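Pectate lyase (Bacillus, PDB 3VMV) probably cleaves pectate (polygalacturonate) by beta-elimination, as a secreted lyase of polysaccharide lyase family 1. Local coordinates at residues 96-101 with 124-129; 232-237 with 269-274. One frame throughout, in Å; residues are numbered along the deposited sequence.

Contact 1. Residues 96-101 with 124-129. With SO4 (sulfate ion), chain B.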
ATOM      1  N   GLY A  96      -2.272   6.758  11.864  1.00 11.26           N
ATOM      2  CA  GLY A  96      -1.658   5.800  10.968  1.00 11.80           C
ATOM      3  C   GLY A  96      -0.397   5.185  11.506  1.00 13.30           C
ATOM      4  O   GLY A  96       0.083   5.505  12.601  1.00 13.36           O
ATOM      5  N   ILE A  97       0.098   4.216  10.751  1.00 10.14           N
ATOM      6  CA  ILE A  97       1.328   3.499  11.090  1.00 10.61           C
ATOM      7  C   ILE A  97       2.465   3.911  10.186  1.00 11.67           C
ATOM      8  O   ILE A  97       2.268   4.071   8.986  1.00 11.24           O
ATOM      9  CB  ILE A  97       1.094   1.976  10.892  1.00 11.11           C
ATOM     10  CG1 ILE A  97      -0.016   1.519  11.842  1.00 11.35           C
ATOM     11  CG2 ILE A  97       2.392   1.205  11.189  1.00 14.94           C
ATOM     12  CD1 ILE A  97      -0.510   0.035  11.579  1.00 12.84           C
ATOM     13  N   ARG A  98       3.662   4.092  10.749  1.00 11.20           N
ATOM     14  CA  ARG A  98       4.845   4.363   9.947  1.00 10.38           C
ATOM     15  C   ARG A  98       5.867   3.279  10.175  1.00 11.15           C
ATOM     16  O   ARG A  98       6.222   2.988  11.312  1.00 13.10           O
ATOM     17  CB  ARG A  98       5.461   5.745  10.216  1.00 11.36           C
ATOM     18  CG  ARG A  98       6.680   6.040   9.337  1.00 13.99           C
ATOM     19  CD  ARG A  98       7.169   7.479   9.538  1.00 13.44           C
ATOM     20  NE  ARG A  98       7.636   7.652  10.910  1.00 16.03           N
ATOM     21  CZ  ARG A  98       7.900   8.845  11.469  1.00 15.28           C
ATOM     22  NH1 ARG A  98       8.354   8.887  12.713  1.00 17.84           N
ATOM     23  NH2 ARG A  98       7.696   9.972  10.795  1.00 13.25           N
ATOM     24  N   LEU A  99       6.367   2.713   9.089  1.00 10.59           N
ATOM     25  CA  LEU A  99       7.469   1.756   9.187  1.00 11.31           C
ATOM     26  C   LEU A  99       8.745   2.429   8.762  1.00 11.61           C
ATOM     27  O   LEU A  99       8.846   2.884   7.608  1.00 11.04           O
ATOM     28  CB  LEU A  99       7.190   0.539   8.303  1.00 13.30           C
ATOM     29  CG  LEU A  99       5.859  -0.229   8.455  1.00 19.68           C
ATOM     30  CD1 LEU A  99       5.931  -1.509   7.566  1.00 17.90           C
ATOM     31  CD2 LEU A  99       5.460  -0.558   9.849  1.00 19.59           C
ATOM     32  N   SER A 100       9.746   2.478   9.629  1.00 11.43           N
ATOM     33  CA  SER A 100      10.992   3.177   9.314  1.00 13.66           C
ATOM     34  C   SER A 100      12.175   2.235   9.565  1.00 14.25           C
ATOM     35  O   SER A 100      12.358   1.743  10.682  1.00 14.13           O
ATOM     36  CB  SER A 100      11.090   4.435  10.187  1.00 17.00           C
ATOM     37  OG  SER A 100      12.391   4.987  10.135  1.00 19.33           O
ATOM     38  N   ASN A 101      12.931   1.965   8.512  1.00 14.73           N
ATOM     39  CA  ASN A 101      13.993   0.950   8.536  1.00 12.66           C
ATOM     40  C   ASN A 101      13.519  -0.328   9.232  1.00 13.12           C
ATOM     41  O   ASN A 101      14.160  -0.889  10.111  1.00 14.93           O
ATOM     42  CB  ASN A 101      15.284   1.495   9.155  1.00 14.94           C
ATOM     43  CG  ASN A 101      16.522   0.728   8.685  1.00 14.01           C
ATOM     44  OD1 ASN A 101      16.467  -0.100   7.788  1.00 19.22           O
ATOM     45  ND2 ASN A 101      17.680   1.040   9.320  1.00 21.16           N
ATOM     46  N   GLU A 124       2.702   4.415   6.103  1.00 10.80           N
ATOM     47  CA  GLU A 124       3.870   4.943   5.425  1.00 12.15           C
ATOM     48  C   GLU A 124       5.004   3.958   5.555  1.00 11.26           C
ATOM     49  O   GLU A 124       5.356   3.588   6.680  1.00 12.01           O
ATOM     50  CB  GLU A 124       4.283   6.301   6.014  1.00 16.20           C
ATOM     51  CG  GLU A 124       5.698   6.711   5.470  1.00 28.56           C
ATOM     52  CD  GLU A 124       6.081   8.197   5.546  1.00 36.19           C
ATOM     53  OE1 GLU A 124       5.613   9.018   4.710  1.00 18.66           O
ATOM     54  OE2 GLU A 124       6.917   8.547   6.411  1.00 45.09           O
ATOM     55  N   VAL A 125       5.591   3.527   4.433  1.00 11.50           N
ATOM     56  CA  VAL A 125       6.675   2.558   4.476  1.00 11.84           C
ATOM     57  C   VAL A 125       7.926   3.267   3.943  1.00 12.73           C
ATOM     58  O   VAL A 125       7.955   3.655   2.787  1.00 11.53           O
ATOM     59  CB  VAL A 125       6.344   1.331   3.610  1.00 12.29           C
ATOM     60  CG1 VAL A 125       7.451   0.324   3.680  1.00 13.19           C
ATOM     61  CG2 VAL A 125       4.986   0.691   4.003  1.00 14.25           C
ATOM     62  N   THR A 126       8.950   3.464   4.779  1.00 11.29           N
ATOM     63  CA  THR A 126       9.993   4.412   4.440  1.00 10.79           C
ATOM     64  C   THR A 126      11.320   4.050   5.061  1.00 14.91           C
ATOM     65  O   THR A 126      11.465   2.989   5.688  1.00 13.07           O
ATOM     66  CB  THR A 126       9.531   5.846   4.823  1.00 12.84           C
ATOM     67  OG1 THR A 126      10.421   6.806   4.248  1.00 13.71           O
ATOM     68  CG2 THR A 126       9.420   6.041   6.351  1.00 15.37           C
ATOM     69  N   ASP A 127      12.319   4.902   4.833  1.00 14.29           N
ATOM     70  CA  ASP A 127      13.644   4.746   5.424  1.00 14.68           C
ATOM     71  C   ASP A 127      14.196   3.334   5.291  1.00 14.01           C
ATOM     72  O   ASP A 127      14.597   2.732   6.288  1.00 14.16           O
ATOM     73  CB  ASP A 127      13.648   5.165   6.915  1.00 16.69           C
ATOM     74  CG  ASP A 127      13.120   6.599   7.131  1.00 20.07           C
ATOM     75  OD1 ASP A 127      13.391   7.475   6.282  1.00 20.18           O
ATOM     76  OD2 ASP A 127      12.428   6.840   8.131  1.00 20.72           O
ATOM     77  N   ASP A 128      14.223   2.834   4.065  1.00 13.72           N
ATOM     78  CA  ASP A 128      14.913   1.597   3.738  1.00 13.91           C
ATOM     79  C   ASP A 128      14.288   0.338   4.310  1.00 14.99           C
ATOM     80  O   ASP A 128      14.959  -0.690   4.399  1.00 17.63           O
ATOM     81  CB  ASP A 128      16.394   1.701   4.128  1.00 14.33           C
ATOM     82  CG  ASP A 128      17.101   2.834   3.399  1.00 21.15           C
ATOM     83  OD1 ASP A 128      17.639   2.572   2.306  1.00 20.49           O
ATOM     84  OD2 ASP A 128      17.128   3.970   3.919  1.00 28.80           O
ATOM     85  N   SER A 129      12.985   0.403   4.617  1.00 13.83           N
ATOM     86  CA  SER A 129      12.267  -0.783   5.085  1.00 13.73           C
ATOM     87  C   SER A 129      12.265  -1.841   3.977  1.00 15.25           C
ATOM     88  O   SER A 129      12.243  -1.524   2.789  1.00 16.86           O
ATOM     89  CB  SER A 129      10.828  -0.421   5.410  1.00 14.03           C
ATOM     90  OG  SER A 129      10.755   0.354   6.593  1.00 12.04           O
TER
HETATM   91  S   SO4 B 401       8.062  12.741  13.162  1.00 28.43           S
HETATM   92  O1  SO4 B 401       6.750  12.762  13.792  1.00 36.13           O
HETATM   93  O2  SO4 B 401       8.895  11.707  13.735  1.00 19.63           O
HETATM   94  O3  SO4 B 401       7.894  12.515  11.728  1.00 29.24           O
HETATM   95  O4  SO4 B 401       8.734  14.009  13.394  1.00 35.25           O

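Contact 2. Residues 232-237 with 269-274. With SO4 (sulfate ion), chain C.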
ATOM      1  N   ASN A 232      -0.127   5.652 -12.512  1.00 10.56           N
ATOM      2  CA  ASN A 232       0.627   6.734 -13.097  1.00  9.60           C
ATOM      3  C   ASN A 232       2.083   6.331 -13.038  1.00 10.96           C
ATOM      4  O   ASN A 232       2.665   6.337 -11.977  1.00 13.45           O
ATOM      5  CB  ASN A 232       0.387   8.010 -12.297  1.00 10.42           C
ATOM      6  CG  ASN A 232       1.069   9.230 -12.925  1.00 10.14           C
ATOM      7  OD1 ASN A 232       1.687   9.143 -13.988  1.00 12.02           O
ATOM      8  ND2 ASN A 232       0.913  10.407 -12.275  1.00 12.15           N
ATOM      9  N   SER A 233       2.650   5.981 -14.199  1.00 10.25           N
ATOM     10  CA  SER A 233       4.006   5.477 -14.259  1.00  9.78           C
ATOM     11  C   SER A 233       4.952   6.553 -14.759  1.00  9.89           C
ATOM     12  O   SER A 233       4.803   7.037 -15.898  1.00 12.58           O
ATOM     13  CB  SER A 233       4.036   4.248 -15.191  1.00 11.68           C
ATOM     14  OG  SER A 233       5.307   3.615 -15.178  1.00 11.38           O
ATOM     15  N   ARG A 234       5.927   6.908 -13.905  1.00 10.47           N
ATOM     16  CA  ARG A 234       6.770   8.085 -14.099  1.00 12.12           C
ATOM     17  C   ARG A 234       8.243   7.744 -14.019  1.00 10.97           C
ATOM     18  O   ARG A 234       8.626   6.814 -13.300  1.00 11.92           O
ATOM     19  CB  ARG A 234       6.441   9.122 -12.990  1.00 11.93           C
ATOM     20  CG  ARG A 234       5.070   9.783 -13.219  1.00 15.46           C
ATOM     21  CD  ARG A 234       4.425  10.299 -11.950  1.00 17.98           C
ATOM     22  NE  ARG A 234       5.013  11.571 -11.538  1.00 15.68           N
ATOM     23  CZ  ARG A 234       4.327  12.515 -10.912  1.00 15.11           C
ATOM     24  NH1 ARG A 234       4.949  13.637 -10.576  1.00 13.30           N
ATOM     25  NH2 ARG A 234       3.016  12.352 -10.642  1.00 14.85           N
ATOM     26  N   VAL A 235       9.065   8.556 -14.695  1.00 11.85           N
ATOM     27  CA  VAL A 235      10.548   8.511 -14.599  1.00 13.88           C
ATOM     28  C   VAL A 235      11.106   7.103 -14.555  1.00 13.12           C
ATOM     29  O   VAL A 235      11.823   6.693 -13.633  1.00 14.60           O
ATOM     30  CB  VAL A 235      11.176   9.381 -13.451  1.00 14.81           C
ATOM     31  CG1 VAL A 235      11.124  10.854 -13.835  1.00 21.27           C
ATOM     32  CG2 VAL A 235      10.528   9.158 -12.110  1.00 12.81           C
ATOM     33  N   GLY A 236      10.760   6.352 -15.596  1.00 15.20           N
ATOM     34  CA  GLY A 236      11.397   5.057 -15.793  1.00 14.30           C
ATOM     35  C   GLY A 236      10.835   3.918 -14.957  1.00 17.10           C
ATOM     36  O   GLY A 236      11.393   2.816 -14.994  1.00 15.24           O
ATOM     37  N   ALA A 237       9.754   4.162 -14.223  1.00 12.47           N
ATOM     38  CA  ALA A 237       9.035   3.049 -13.588  1.00 11.29           C
ATOM     39  C   ALA A 237       8.664   2.006 -14.632  1.00 11.52           C
ATOM     40  O   ALA A 237       8.489   2.325 -15.783  1.00 12.44           O
ATOM     41  CB  ALA A 237       7.759   3.540 -12.926  1.00 11.19           C
ATOM     42  N   TYR A 269       0.505  14.375 -14.866  1.00 13.87           N
ATOM     43  CA  TYR A 269       0.677  15.399 -13.800  1.00 13.67           C
ATOM     44  C   TYR A 269       2.074  15.997 -13.674  1.00 17.06           C
ATOM     45  O   TYR A 269       2.208  17.192 -13.429  1.00 19.96           O
ATOM     46  CB  TYR A 269       0.300  14.889 -12.393  1.00 15.26           C
ATOM     47  CG  TYR A 269      -1.068  14.233 -12.278  1.00 15.56           C
ATOM     48  CD1 TYR A 269      -2.189  14.772 -12.886  1.00 16.02           C
ATOM     49  CD2 TYR A 269      -1.209  13.081 -11.536  1.00 14.11           C
ATOM     50  CE1 TYR A 269      -3.439  14.153 -12.759  1.00 16.93           C
ATOM     51  CE2 TYR A 269      -2.437  12.440 -11.410  1.00 16.71           C
ATOM     52  CZ  TYR A 269      -3.546  12.985 -12.012  1.00 15.70           C
ATOM     53  OH  TYR A 269      -4.778  12.367 -11.854  1.00 14.45           O
ATOM     54  N   GLY A 270       3.112  15.187 -13.784  1.00 15.45           N
ATOM     55  CA  GLY A 270       4.443  15.706 -13.534  1.00 17.14           C
ATOM     56  C   GLY A 270       5.558  14.685 -13.625  1.00 17.88           C
ATOM     57  O   GLY A 270       5.345  13.575 -14.114  1.00 15.57           O
ATOM     58  N   SER A 271       6.738  15.070 -13.114  1.00 16.77           N
ATOM     59  CA  SER A 271       8.046  14.401 -13.361  1.00 16.19           C
ATOM     60  C   SER A 271       8.550  14.709 -14.780  1.00 16.94           C
ATOM     61  O   SER A 271       7.775  15.032 -15.667  1.00 17.26           O
ATOM     62  CB  SER A 271       8.002  12.877 -13.127  1.00 15.09           C
ATOM     63  OG  SER A 271       7.657  12.533 -11.784  1.00 14.05           O
ATOM     64  N   PRO A 272       9.866  14.621 -14.969  1.00 15.00           N
ATOM     65  CA  PRO A 272      10.389  15.102 -16.249  1.00 16.69           C
ATOM     66  C   PRO A 272      10.229  14.122 -17.400  1.00 16.06           C
ATOM     67  O   PRO A 272      10.346  14.541 -18.560  1.00 17.82           O
ATOM     68  CB  PRO A 272      11.873  15.371 -15.957  1.00 20.00           C
ATOM     69  CG  PRO A 272      12.176  14.688 -14.673  1.00 21.97           C
ATOM     70  CD  PRO A 272      10.879  14.568 -13.904  1.00 16.58           C
ATOM     71  N   SER A 273       9.941  12.850 -17.109  1.00 16.58           N
ATOM     72  CA  SER A 273       9.775  11.883 -18.199  1.00 16.56           C
ATOM     73  C   SER A 273       8.837  10.766 -17.764  1.00 15.27           C
ATOM     74  O   SER A 273       8.536  10.624 -16.578  1.00 13.63           O
ATOM     75  CB  SER A 273      11.126  11.289 -18.589  1.00 17.21           C
ATOM     76  OG  SER A 273      11.726  10.632 -17.494  1.00 20.08           O
ATOM     77  N   THR A 274       8.415   9.983 -18.753  1.00 14.87           N
ATOM     78  CA  THR A 274       7.470   8.895 -18.563  1.00 14.99           C
ATOM     79  C   THR A 274       8.078   7.666 -17.902  1.00 12.89           C
ATOM     80  O   THR A 274       9.278   7.425 -17.956  1.00 13.26           O
ATOM     81  CB  THR A 274       6.896   8.504 -19.932  1.00 14.37           C
ATOM     82  OG1 THR A 274       5.741   7.663 -19.791  1.00 13.32           O
ATOM     83  CG2 THR A 274       7.957   7.779 -20.797  1.00 13.85           C
TER
HETATM   84  S   SO4 C 402       2.090  15.038  -8.225  1.00 29.14           S
HETATM   85  O1  SO4 C 402       3.518  15.146  -8.613  1.00 32.29           O
HETATM   86  O2  SO4 C 402       2.012  14.537  -6.850  1.00 30.11           O
HETATM   87  O3  SO4 C 402       1.459  16.353  -8.338  1.00 39.49           O
HETATM   88  O4  SO4 C 402       1.388  14.075  -9.094  1.00 20.97           O

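Contact 1. Residues 96-101 with 124-129
Leu99 pairs with Val125 across neighbouring parallel strands of the right-handed beta-helix typical of family 1 pectate lyases. The strand segments 97-100 and 124-126 run 9° apart. Glu124 N bonds to Ile97 O, Leu99 N to Glu124 O and Thr126 N to Leu99 O, all at 2.8 to 2.9 Å. Leu99 and Val125 point to the same face, with Leu99 CD1 4.3 Å from Val125 CG2. Both are buried in the packed apolar side, where Leu99 meets Val132 and Val125 meets Ile134.

The opposite face carries Arg98, Glu124, Ser100 and Thr126. Most of it is buried too, and Thr126 CG2 packs on Arg98 CG. The solvent side lies at the partly exposed Arg98, and at Asp127 and Asp128 in the type I' turn 126-129. Arg98 and Glu124 lie side by side and point the same way. Arg98 CD touches Glu124 OE2 at 3.3 Å. With the chain bent at chi3 (64°), Arg98 NE stays 4.6 Å from Glu124 OE2. Glu124 OE1 pairs instead with Lys159. The Arg98 guanidinium has salt bridges to Asp67 and Glu119, and its edge meets a sulfate: NH1 bonds to O2, and NH2 to O3 at 2.7 Å.

In the turn, Thr126 O accepts from both the N and the OG of Ser129. The bonds from Asn101 N to Thr126 O and Asp127 O are weak. Ser100 OG donates to Asp127 OD2 at 2.7 Å, and Asp127 OD2 accepts it on its anti lone pair, away from OD1.

Contact 2. Residues 232-237 with 269-274
The Arg234 guanidinium lies with one face over the backbone of Gly270, whose N is 3.9 Å above the plane and offset toward the rim. The contact joins the end of beta-helix strand 231-234, with the type I' turn 234-237 that follows it, to the irregular loop 269-274.

Arg234 grips Ser271 side-on. Arg234 NE (2.8 Å) and NH1 (3.2 Å) both donate to Ser271 OG, which lies in the guanidinium plane. Ser271 OG stands anti to its carbonyl carbon (chi1 -61°), which turns it to Arg234, and it also bonds to Asp185. Arg234 NH2 bonds to sulfate O4 at the guanidinium edge, and NH1 bonds to O1. The sulfate probably balances part of the Arg234 charge. A leucine in place of Arg234 would probably leave Ser271 OG without its two N-H donors and the sulfate without its charged mate here.

At the turn, the backbone of Val235 and Gly236 holds the loop. Val235 N bonds to Ser273 O at 2.8 Å, from above the carbonyl plane. Gly236 N bonds to Thr274 O at 3.0 Å. Val235 CG1 packs against Pro272 CD (3.7 Å) and also touches Ser271 CB and Ser273 OG.

Tyr269 borders the sulfate through CB. Its OH bonds to Asp228 and Thr229, while Asn232 OD1 accepts from Phe268 N. The Asn232 amide plane stands 80° from the Tyr269 ring, with Asn232 ND2 3.5 Å from Tyr269 CD2.

Both strands of contact 1 belong to one row of parallel strands in the beta-helix, and strand 231-234 of contact 2 lies on the same row. From strand 123-126 the row passes through 156-158, 177-181 and 210-212 to strand 231-234. The contact centres are 23 Å apart and the nearest atoms about 16 Å, so the two do not touch. Contact 1 joins two strands of adjacent coils, while contact 2 joins a strand end to a loop. In both, a type I' turn follows a strand. Each also has an arginine that holds a sulfate. These ions probably come from the crystallisation liquor, so they do not by themselves locate the pectate-binding groove.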